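Local coordinates for scyllo-inosose 3-dehydrogenase (Thermotoga maritima, PDB 3IP1), which catalyses the NAD(+)-dependent oxidation of scyllo-inosose to 3-dehydro-scyllo-inosose, probably as a step in myo-inositol degradation, at residues Ala110-Phe119 with Ala169-Glu177; Tyr182-Leu193 with Met357-Ile367. All coordinates share one frame; numbering follows the deposited sequence. Where two conformers were deposited one is given.

Contact 1. Residues Ala110-Phe119 with Ala169-Glu177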
loop_
_atom_site.group_PDB
_atom_site.type_symbol
_atom_site.label_atom_id
_atom_site.label_comp_id
_atom_site.label_asym_id
_atom_site.label_seq_id
_atom_site.Cartn_x
_atom_site.Cartn_y
_atom_site.Cartn_z
ATOM N N ALA A 110 -23.808 16.548 20.592
ATOM C CA ALA A 110 -23.659 15.099 20.440
ATOM C C ALA A 110 -24.051 14.660 19.031
ATOM O O ALA A 110 -25.212 14.365 18.756
ATOM C CB ALA A 110 -24.470 14.347 21.504
ATOM N N ILE A 111 -23.068 14.616 18.137
ATOM C CA ILE A 111 -23.361 14.501 16.695
ATOM C C ILE A 111 -23.374 13.069 16.169
ATOM O O ILE A 111 -22.446 12.309 16.398
ATOM C CB ILE A 111 -22.383 15.367 15.857
ATOM C CG1 ILE A 111 -22.348 16.827 16.380
ATOM C CG2 ILE A 111 -22.742 15.307 14.391
ATOM C CD1 ILE A 111 -23.703 17.574 16.360
ATOM N N ASN A 112 -24.439 12.719 15.466
ATOM C CA ASN A 112 -24.542 11.441 14.772
ATOM C C ASN A 112 -23.848 11.550 13.411
ATOM O O ASN A 112 -24.245 12.367 12.571
ATOM C CB ASN A 112 -26.009 11.050 14.587
ATOM C CG ASN A 112 -26.179 9.700 13.920
ATOM O OD1 ASN A 112 -25.212 9.106 13.473
ATOM N ND2 ASN A 112 -27.420 9.209 13.847
ATOM N N ARG A 113 -22.815 10.734 13.205
ATOM C CA ARG A 113 -22.092 10.714 11.931
ATOM C C ARG A 113 -22.972 10.398 10.723
ATOM O O ARG A 113 -22.713 10.920 9.640
ATOM C CB ARG A 113 -20.925 9.737 11.965
ATOM C CG ARG A 113 -19.681 10.294 12.619
ATOM C CD ARG A 113 -18.651 9.207 12.764
ATOM N NE ARG A 113 -18.975 8.339 13.899
ATOM C CZ ARG A 113 -18.296 8.301 15.041
ATOM N NH1 ARG A 113 -18.697 7.487 16.024
ATOM N NH2 ARG A 113 -17.224 9.076 15.201
ATOM N N ARG A 114 -24.002 9.564 10.905
ATOM C CA ARG A 114 -24.973 9.287 9.830
ATOM C C ARG A 114 -25.527 10.564 9.180
ATOM O O ARG A 114 -25.697 10.614 7.963
ATOM C CB ARG A 114 -26.144 8.417 10.316
ATOM C CG ARG A 114 -27.121 8.033 9.171
ATOM C CD ARG A 114 -28.321 7.199 9.611
ATOM N NE ARG A 114 -29.111 7.831 10.668
ATOM C CZ ARG A 114 -30.118 8.688 10.482
ATOM N NH1 ARG A 114 -30.482 9.073 9.265
ATOM N NH2 ARG A 114 -30.762 9.177 11.528
ATOM N N THR A 115 -25.794 11.589 9.989
ATOM C CA THR A 115 -26.470 12.797 9.504
ATOM C C THR A 115 -25.609 14.040 9.614
ATOM O O THR A 115 -25.940 15.066 9.040
ATOM C CB THR A 115 -27.754 13.068 10.300
ATOM O OG1 THR A 115 -27.431 13.180 11.696
ATOM C CG2 THR A 115 -28.768 11.939 10.089
ATOM N N ASN A 116 -24.509 13.952 10.352
ATOM C CA ASN A 116 -23.756 15.129 10.771
ATOM C C ASN A 116 -24.607 16.140 11.550
ATOM O O ASN A 116 -24.346 17.337 11.541
ATOM C CB ASN A 116 -23.031 15.800 9.600
ATOM C CG ASN A 116 -21.920 16.734 10.068
ATOM O OD1 ASN A 116 -21.219 16.447 11.049
ATOM N ND2 ASN A 116 -21.756 17.850 9.375
ATOM N N LYS A 117 -25.619 15.626 12.238
ATOM C CA LYS A 117 -26.462 16.417 13.119
ATOM C C LYS A 117 -26.590 15.736 14.462
ATOM O O LYS A 117 -26.264 14.552 14.602
ATOM C CB LYS A 117 -27.841 16.637 12.493
ATOM C CG LYS A 117 -27.768 17.553 11.285
ATOM C CD LYS A 117 -29.025 17.507 10.445
ATOM C CE LYS A 117 -28.898 18.483 9.284
ATOM N NZ LYS A 117 -30.162 18.570 8.494
ATOM N N ARG A 118 -27.044 16.504 15.446
ATOM C CA ARG A 118 -27.301 15.990 16.785
ATOM C C ARG A 118 -28.109 14.700 16.689
ATOM O O ARG A 118 -29.029 14.580 15.860
ATOM C CB ARG A 118 -28.053 17.024 17.633
ATOM C CG ARG A 118 -27.600 17.110 19.085
ATOM C CD ARG A 118 -28.536 17.983 19.945
ATOM N NE ARG A 118 -29.590 17.204 20.602
ATOM C CZ ARG A 118 -30.320 17.635 21.627
ATOM N NH1 ARG A 118 -30.126 18.841 22.148
ATOM N NH2 ARG A 118 -31.246 16.855 22.137
ATOM N N PHE A 119 -27.735 13.734 17.521
ATOM C CA PHE A 119 -28.421 12.464 17.608
ATOM C C PHE A 119 -29.880 12.705 17.938
ATOM O O PHE A 119 -30.174 13.546 18.770
ATOM C CB PHE A 119 -27.794 11.621 18.725
ATOM C CG PHE A 119 -26.799 10.611 18.237
ATOM C CD1 PHE A 119 -27.220 9.491 17.529
ATOM C CD2 PHE A 119 -25.436 10.788 18.475
ATOM C CE1 PHE A 119 -26.282 8.547 17.060
ATOM C CE2 PHE A 119 -24.506 9.853 18.011
ATOM C CZ PHE A 119 -24.932 8.734 17.316
ATOM N N ALA A 169 -20.690 10.814 22.045
ATOM C CA ALA A 169 -21.288 10.615 20.730
ATOM C C ALA A 169 -20.288 10.090 19.717
ATOM O O ALA A 169 -20.651 9.337 18.814
ATOM C CB ALA A 169 -21.929 11.921 20.217
ATOM N N LYS A 170 -19.030 10.482 19.889
ATOM C CA LYS A 170 -17.981 10.130 18.951
ATOM C C LYS A 170 -17.639 8.633 18.961
ATOM O O LYS A 170 -16.950 8.162 18.051
ATOM C CB LYS A 170 -16.728 10.988 19.183
ATOM C CG LYS A 170 -15.796 10.475 20.280
ATOM C CD LYS A 170 -14.794 11.547 20.706
ATOM C CE LYS A 170 -13.747 10.949 21.621
ATOM N NZ LYS A 170 -12.767 11.984 22.025
ATOM N N TYR A 171 -18.133 7.885 19.955
ATOM C CA TYR A 171 -17.998 6.408 19.931
ATOM C C TYR A 171 -19.197 5.663 19.361
ATOM O O TYR A 171 -19.104 4.463 19.102
ATOM C CB TYR A 171 -17.656 5.836 21.314
ATOM C CG TYR A 171 -16.514 6.545 21.980
ATOM C CD1 TYR A 171 -15.249 6.578 21.383
ATOM C CD2 TYR A 171 -16.688 7.186 23.208
ATOM C CE1 TYR A 171 -14.191 7.245 21.989
ATOM C CE2 TYR A 171 -15.627 7.862 23.830
ATOM C CZ TYR A 171 -14.378 7.868 23.210
ATOM O OH TYR A 171 -13.306 8.524 23.786
ATOM N N ALA A 172 -20.324 6.352 19.184
ATOM C CA ALA A 172 -21.556 5.682 18.735
ATOM C C ALA A 172 -21.703 5.672 17.202
ATOM O O ALA A 172 -21.289 6.618 16.544
ATOM C CB ALA A 172 -22.787 6.331 19.393
ATOM N N TRP A 173 -22.277 4.590 16.671
ATOM C CA TRP A 173 -22.500 4.398 15.238
ATOM C C TRP A 173 -23.946 3.976 14.988
ATOM O O TRP A 173 -24.490 3.119 15.684
ATOM C CB TRP A 173 -21.560 3.313 14.688
ATOM C CG TRP A 173 -20.119 3.730 14.682
ATOM C CD1 TRP A 173 -19.178 3.462 15.636
ATOM C CD2 TRP A 173 -19.460 4.508 13.672
ATOM N NE1 TRP A 173 -17.971 4.022 15.279
ATOM C CE2 TRP A 173 -18.116 4.665 14.076
ATOM C CE3 TRP A 173 -19.878 5.086 12.462
ATOM C CZ2 TRP A 173 -17.178 5.368 13.312
ATOM C CZ3 TRP A 173 -18.945 5.798 11.704
ATOM C CH2 TRP A 173 -17.610 5.920 12.132
ATOM N N SER A 174 -24.565 4.561 13.977
ATOM C CA SER A 174 -25.980 4.301 13.725
ATOM C C SER A 174 -26.228 2.883 13.234
ATOM O O SER A 174 -25.476 2.382 12.406
ATOM C CB SER A 174 -26.516 5.272 12.687
ATOM O OG SER A 174 -27.868 4.959 12.422
ATOM N N LEU A 175 -27.301 2.253 13.713
ATOM C CA LEU A 175 -27.752 0.988 13.141
ATOM C C LEU A 175 -28.961 1.120 12.191
ATOM O O LEU A 175 -29.654 0.120 11.939
ATOM C CB LEU A 175 -28.080 -0.020 14.251
ATOM C CG LEU A 175 -26.972 -0.433 15.236
ATOM C CD1 LEU A 175 -27.590 -1.299 16.332
ATOM C CD2 LEU A 175 -25.768 -1.144 14.554
ATOM N N ARG A 176 -29.234 2.322 11.672
ATOM C CA ARG A 176 -30.380 2.575 10.757
ATOM C C ARG A 176 -30.435 1.604 9.578
ATOM O O ARG A 176 -31.494 1.109 9.189
ATOM C CB ARG A 176 -30.312 3.999 10.190
ATOM C CG ARG A 176 -30.862 5.074 11.089
ATOM C CD ARG A 176 -32.302 5.426 10.719
ATOM N NE ARG A 176 -32.447 5.747 9.302
ATOM C CZ ARG A 176 -33.549 6.264 8.779
ATOM N NH1 ARG A 176 -33.619 6.523 7.481
ATOM N NH2 ARG A 176 -34.582 6.522 9.562
ATOM N N GLU A 177 -29.270 1.363 8.985
ATOM C CA GLU A 177 -29.178 0.448 7.836
ATOM C C GLU A 177 -29.741 -0.962 8.098
ATOM O O GLU A 177 -30.038 -1.695 7.156
ATOM C CB GLU A 177 -27.723 0.290 7.387
ATOM C CG GLU A 177 -27.090 1.493 6.676
ATOM C CD GLU A 177 -25.570 1.333 6.614
ATOM O OE1 GLU A 177 -25.029 1.100 5.505
ATOM O OE2 GLU A 177 -24.925 1.391 7.688
HETATM O O HOH W 1 -21.444 9.605 15.798
#

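Contact 2. Residues Tyr182-Leu193 with Met357-Ile367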
loop_
_atom_site.group_PDB
_atom_site.type_symbol
_atom_site.label_atom_id
_atom_site.label_comp_id
_atom_site.label_asym_id
_atom_site.label_seq_id
_atom_site.Cartn_x
_atom_site.Cartn_y
_atom_site.Cartn_z
ATOM N N TYR A 182 -33.299 -6.623 9.702
ATOM C CA TYR A 182 -33.363 -7.327 10.965
ATOM C C TYR A 182 -34.572 -6.782 11.706
ATOM O O TYR A 182 -34.649 -5.588 11.983
ATOM C CB TYR A 182 -32.094 -7.077 11.790
ATOM C CG TYR A 182 -30.852 -7.692 11.217
ATOM C CD1 TYR A 182 -30.122 -7.040 10.222
ATOM C CD2 TYR A 182 -30.400 -8.930 11.666
ATOM C CE1 TYR A 182 -28.977 -7.613 9.682
ATOM C CE2 TYR A 182 -29.255 -9.516 11.141
ATOM C CZ TYR A 182 -28.549 -8.856 10.150
ATOM O OH TYR A 182 -27.416 -9.431 9.626
ATOM N N GLU A 183 -35.512 -7.667 12.013
ATOM C CA GLU A 183 -36.799 -7.290 12.613
ATOM C C GLU A 183 -36.743 -7.246 14.124
ATOM O O GLU A 183 -36.202 -8.164 14.752
ATOM C CB GLU A 183 -37.856 -8.318 12.213
ATOM C CG GLU A 183 -38.035 -8.434 10.727
ATOM C CD GLU A 183 -38.866 -7.303 10.170
ATOM O OE1 GLU A 183 -38.310 -6.458 9.424
ATOM O OE2 GLU A 183 -40.078 -7.260 10.494
ATOM N N GLY A 184 -37.320 -6.193 14.701
ATOM C CA GLY A 184 -37.465 -6.085 16.154
ATOM C C GLY A 184 -36.158 -6.245 16.920
ATOM O O GLY A 184 -35.186 -5.520 16.666
ATOM N N ASP A 185 -36.137 -7.209 17.841
ATOM C CA ASP A 185 -34.988 -7.436 18.734
ATOM C C ASP A 185 -33.740 -7.931 18.016
ATOM O O ASP A 185 -32.625 -7.693 18.485
ATOM C CB ASP A 185 -35.339 -8.439 19.834
ATOM C CG ASP A 185 -36.173 -7.834 20.945
ATOM O OD1 ASP A 185 -36.379 -6.595 20.979
ATOM O OD2 ASP A 185 -36.628 -8.615 21.801
ATOM N N ARG A 186 -33.932 -8.647 16.908
ATOM C CA ARG A 186 -32.811 -9.155 16.105
ATOM C C ARG A 186 -31.900 -8.015 15.615
ATOM O O ARG A 186 -30.702 -8.202 15.447
ATOM C CB ARG A 186 -33.321 -9.996 14.928
ATOM C CG ARG A 186 -33.772 -11.411 15.313
ATOM C CD ARG A 186 -34.245 -12.255 14.099
ATOM N NE ARG A 186 -33.348 -12.169 12.938
ATOM C CZ ARG A 186 -32.124 -12.703 12.879
ATOM N NH1 ARG A 186 -31.637 -13.367 13.916
ATOM N NH2 ARG A 186 -31.375 -12.566 11.784
ATOM N N LEU A 187 -32.477 -6.839 15.383
ATOM C CA LEU A 187 -31.689 -5.670 15.022
ATOM C C LEU A 187 -30.652 -5.368 16.109
ATOM O O LEU A 187 -29.498 -5.059 15.814
ATOM C CB LEU A 187 -32.586 -4.444 14.806
ATOM C CG LEU A 187 -31.880 -3.181 14.284
ATOM C CD1 LEU A 187 -32.794 -2.400 13.338
ATOM C CD2 LEU A 187 -31.389 -2.289 15.405
ATOM N N PHE A 188 -31.084 -5.443 17.367
ATOM C CA PHE A 188 -30.215 -5.115 18.483
ATOM C C PHE A 188 -29.241 -6.255 18.772
ATOM O O PHE A 188 -28.075 -6.031 19.084
ATOM C CB PHE A 188 -31.045 -4.704 19.695
ATOM C CG PHE A 188 -31.846 -3.446 19.465
ATOM C CD1 PHE A 188 -31.209 -2.209 19.378
ATOM C CD2 PHE A 188 -33.242 -3.508 19.303
ATOM C CE1 PHE A 188 -31.935 -1.042 19.134
ATOM C CE2 PHE A 188 -33.997 -2.347 19.074
ATOM C CZ PHE A 188 -33.346 -1.112 18.989
ATOM N N LEU A 189 -29.724 -7.484 18.641
ATOM C CA LEU A 189 -28.837 -8.625 18.640
ATOM C C LEU A 189 -27.688 -8.450 17.630
ATOM O O LEU A 189 -26.532 -8.682 17.977
ATOM C CB LEU A 189 -29.617 -9.923 18.396
ATOM C CG LEU A 189 -30.609 -10.354 19.485
ATOM C CD1 LEU A 189 -31.203 -11.702 19.139
ATOM C CD2 LEU A 189 -29.983 -10.394 20.893
ATOM N N ALA A 190 -27.998 -8.048 16.395
ATOM C CA ALA A 190 -26.959 -7.877 15.366
ATOM C C ALA A 190 -26.001 -6.754 15.767
ATOM O O ALA A 190 -24.772 -6.888 15.649
ATOM C CB ALA A 190 -27.579 -7.607 13.986
ATOM N N GLY A 191 -26.582 -5.663 16.256
ATOM C CA GLY A 191 -25.826 -4.516 16.801
ATOM C C GLY A 191 -24.866 -4.870 17.918
ATOM O O GLY A 191 -23.759 -4.329 17.976
ATOM N N SER A 192 -25.281 -5.788 18.806
ATOM C CA SER A 192 -24.450 -6.212 19.940
ATOM C C SER A 192 -23.202 -6.984 19.475
ATOM O O SER A 192 -22.217 -7.127 20.224
ATOM C CB SER A 192 -25.287 -7.049 20.943
ATOM O OG SER A 192 -25.567 -8.366 20.440
ATOM N N LEU A 193 -23.234 -7.450 18.230
ATOM C CA LEU A 193 -22.145 -8.213 17.657
ATOM C C LEU A 193 -21.186 -7.379 16.789
ATOM O O LEU A 193 -20.277 -7.937 16.180
ATOM C CB LEU A 193 -22.723 -9.383 16.842
ATOM C CG LEU A 193 -23.329 -10.505 17.693
ATOM C CD1 LEU A 193 -24.367 -11.338 16.933
ATOM C CD2 LEU A 193 -22.249 -11.410 18.254
HETATM N N MSE A 357 -23.296 -6.315 7.515
HETATM C CA MSE A 357 -24.456 -6.956 8.123
HETATM C C MSE A 357 -25.740 -6.565 7.396
HETATM O O MSE A 357 -26.570 -7.422 7.124
HETATM C CB MSE A 357 -24.582 -6.594 9.602
HETATM C CG MSE A 357 -23.502 -7.210 10.486
HETATM SE SE MSE A 357 -23.864 -6.710 12.325
HETATM C CE MSE A 357 -22.338 -7.652 13.139
ATOM N N ALA A 358 -25.887 -5.276 7.077
ATOM C CA ALA A 358 -27.097 -4.784 6.407
ATOM C C ALA A 358 -27.319 -5.446 5.047
ATOM O O ALA A 358 -28.456 -5.616 4.598
ATOM C CB ALA A 358 -27.060 -3.286 6.266
ATOM N N SER A 359 -26.229 -5.841 4.405
ATOM C CA SER A 359 -26.310 -6.417 3.079
ATOM C C SER A 359 -26.371 -7.943 3.080
ATOM O O SER A 359 -26.294 -8.545 2.017
ATOM C CB SER A 359 -25.140 -5.935 2.234
ATOM O OG SER A 359 -23.958 -6.548 2.699
ATOM N N GLY A 360 -26.509 -8.574 4.247
ATOM C CA GLY A 360 -26.675 -10.038 4.299
ATOM C C GLY A 360 -25.789 -10.860 5.241
ATOM O O GLY A 360 -26.116 -12.011 5.536
HETATM N N MSE A 361 -24.672 -10.300 5.714
HETATM C CA MSE A 361 -23.799 -11.024 6.631
HETATM C C MSE A 361 -24.378 -11.017 8.045
HETATM O O MSE A 361 -24.228 -10.044 8.802
HETATM C CB MSE A 361 -22.378 -10.450 6.625
HETATM C CG MSE A 361 -21.347 -11.305 7.369
HETATM SE SE MSE A 361 -19.618 -10.373 7.521
HETATM C CE MSE A 361 -20.085 -9.134 8.959
ATOM N N ASP A 362 -25.019 -12.124 8.395
ATOM C CA ASP A 362 -25.754 -12.265 9.647
ATOM C C ASP A 362 -24.944 -12.993 10.739
ATOM O O ASP A 362 -24.868 -14.231 10.766
ATOM C CB ASP A 362 -27.077 -13.009 9.393
ATOM C CG ASP A 362 -27.908 -13.178 10.656
ATOM O OD1 ASP A 362 -27.593 -12.545 11.685
ATOM O OD2 ASP A 362 -28.890 -13.949 10.615
HETATM N N MSE A 363 -24.386 -12.226 11.665
HETATM C CA MSE A 363 -23.594 -12.809 12.739
HETATM C C MSE A 363 -24.450 -13.363 13.892
HETATM O O MSE A 363 -23.920 -14.027 14.780
HETATM C CB MSE A 363 -22.580 -11.791 13.278
HETATM C CG MSE A 363 -21.518 -11.380 12.291
HETATM SE SE MSE A 363 -20.406 -12.881 11.772
HETATM C CE MSE A 363 -19.861 -13.501 13.525
ATOM N N THR A 364 -25.753 -13.085 13.886
ATOM C CA THR A 364 -26.637 -13.504 14.992
ATOM C C THR A 364 -26.715 -15.025 15.111
ATOM O O THR A 364 -27.087 -15.544 16.165
ATOM C CB THR A 364 -28.079 -12.901 14.916
ATOM O OG1 THR A 364 -28.790 -13.440 13.788
ATOM C CG2 THR A 364 -28.030 -11.380 14.825
ATOM N N LYS A 365 -26.296 -15.728 14.056
ATOM C CA LYS A 365 -26.234 -17.184 14.069
ATOM C C LYS A 365 -25.376 -17.730 15.212
ATOM O O LYS A 365 -25.531 -18.881 15.605
ATOM C CB LYS A 365 -25.702 -17.729 12.735
ATOM C CG LYS A 365 -26.539 -17.368 11.503
ATOM C CD LYS A 365 -26.062 -18.176 10.307
ATOM C CE LYS A 365 -27.048 -18.113 9.152
ATOM N NZ LYS A 365 -26.759 -16.967 8.241
ATOM N N ILE A 366 -24.464 -16.916 15.736
ATOM C CA ILE A 366 -23.552 -17.393 16.767
ATOM C C ILE A 366 -24.085 -17.244 18.195
ATOM O O ILE A 366 -23.487 -17.777 19.139
ATOM C CB ILE A 366 -22.131 -16.768 16.648
ATOM C CG1 ILE A 366 -22.102 -15.344 17.221
ATOM C CG2 ILE A 366 -21.613 -16.879 15.185
ATOM C CD1 ILE A 366 -20.697 -14.845 17.559
ATOM N N ILE A 367 -25.195 -16.534 18.357
ATOM C CA ILE A 367 -25.782 -16.363 19.677
ATOM C C ILE A 367 -26.407 -17.687 20.114
ATOM O O ILE A 367 -27.351 -18.161 19.499
ATOM C CB ILE A 367 -26.794 -15.184 19.728
ATOM C CG1 ILE A 367 -26.080 -13.861 19.394
ATOM C CG2 ILE A 367 -27.472 -15.098 21.111
ATOM C CD1 ILE A 367 -27.011 -12.686 19.114
HETATM O O HOH W 2 -25.460 -9.685 12.088
#

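Contact 1. Residues Ala110-Phe119 with Ala169-Glu177
Arg113 sets out over Trp173 with CG anti to its own carbonyl carbon (chi1 -82°), and a bend at chi3 (-78°) lays the guanidinium flat on the indole. The planes lie 22° apart, and CZ stands 3.8 Å from the centroid of the six-membered ring of Trp173, a cation-pi contact over the face. From there the group works as a clamp on the backbone. NH1 of Arg113 donates to Lys170 O at 2.8 Å and again to Ala172 O, while NH2 gives a second bond to Lys170 O, so two nitrogens grip one carbonyl end-on, both from the same face of its plane. The example illustrates how one arginine can serve two backbone carbonyls at once: stacking fixes the plane and the bonds fix the rotation within it. An alanine at this position is likely to leave Lys170 O without both of these donors and one indole face without its cation. A water accepts from Arg113 N and lies within bonding distance of both Ile111 O and Ala172 O, joining the two segments.

Arg114 goes another way, its guanidinium lying flat against that of Arg176, centres 4.5 Å apart, though Arg176 has two modelled conformers and the stack is tentative. A salt bridge to Glu123, which also accepts from Ser174 OG, probably offsets the like charges. At the other end Ala169 CB packs 3.7 Å from Ala110 CB, and Phe119 brings CZ to within 3.8 Å of Ala172 CB.

The contact thus lays the small 111-112/117-118 hairpin, closed by a G1 bulge, against strand 172-174 of the GroES-like domain. Phe119 reaches on to strands 57-66, 98-106 and 124-127, the last of which pairs antiparallel with 172-174, and Trp173 packs against helix 349-358.

Contact 2. Residues Tyr182-Leu193 with Met357-Ile367
Charge and hydrogen bonding join Arg186 to Asp362 and Thr364. Bent at chi3 (46°), the arginine turns its guanidinium edge to both: NH2 makes a salt bridge with Asp362 OD2 at 3.1 Å, meeting it from above the carboxylate plane, and NH1 donates to Thr364 OG1 at 2.9 Å. Asp362 OD1 in turn receives Thr364 OG1 on its syn lone pair at 2.6 Å and Thr364 N in an Asx turn.

Polar contacts round the ring of Tyr182 come next. Tyr182 presents its ring edge to Met357 O and Asp362 OD1, with ring and carboxylate planes 80° apart, while a water bridges its OH to Met363 N.

Apolar contacts fill the rest. The methyl CG2 of Thr364 lies 3.9 Å from Ala190 CB, Met357, a selenomethionine, brings SE to 4.2 Å from the same Ala190 CB, and Leu193 splays its branches, CD1 to Ile367 CD1 at 3.7 Å and CD2 to Ile366 CD1.

The principle is a division of labour: Thr364 spends its hydroxyl on a polar chain and its methyl on helix 185-192. Because Asp362 is held by its own turn as well as by Arg186, its carboxylate is probably stabilised in the ionised form.

Contacts 1 and 2 follow one another along the chain, with centres about 19 Å apart, and they meet directly: Leu175 CD1 lies 3.7 Å from Gly191 CA, and Glu177 O lies 3.5 Å from Ala358 CB. Helix 349-358 links them further, since Trp173 of contact 1 packs on it and Met357 of contact 2 belongs to it. Each approaches a different zinc site, both occupied here by cadmium. The side chain of Lys170 is about 6 Å from that of Cys133 in the four-cysteine site, whereas that of Leu193 is about 9 Å from the ion held by His97, Glu98 and Glu195, which probably corresponds to the family's catalytic zinc.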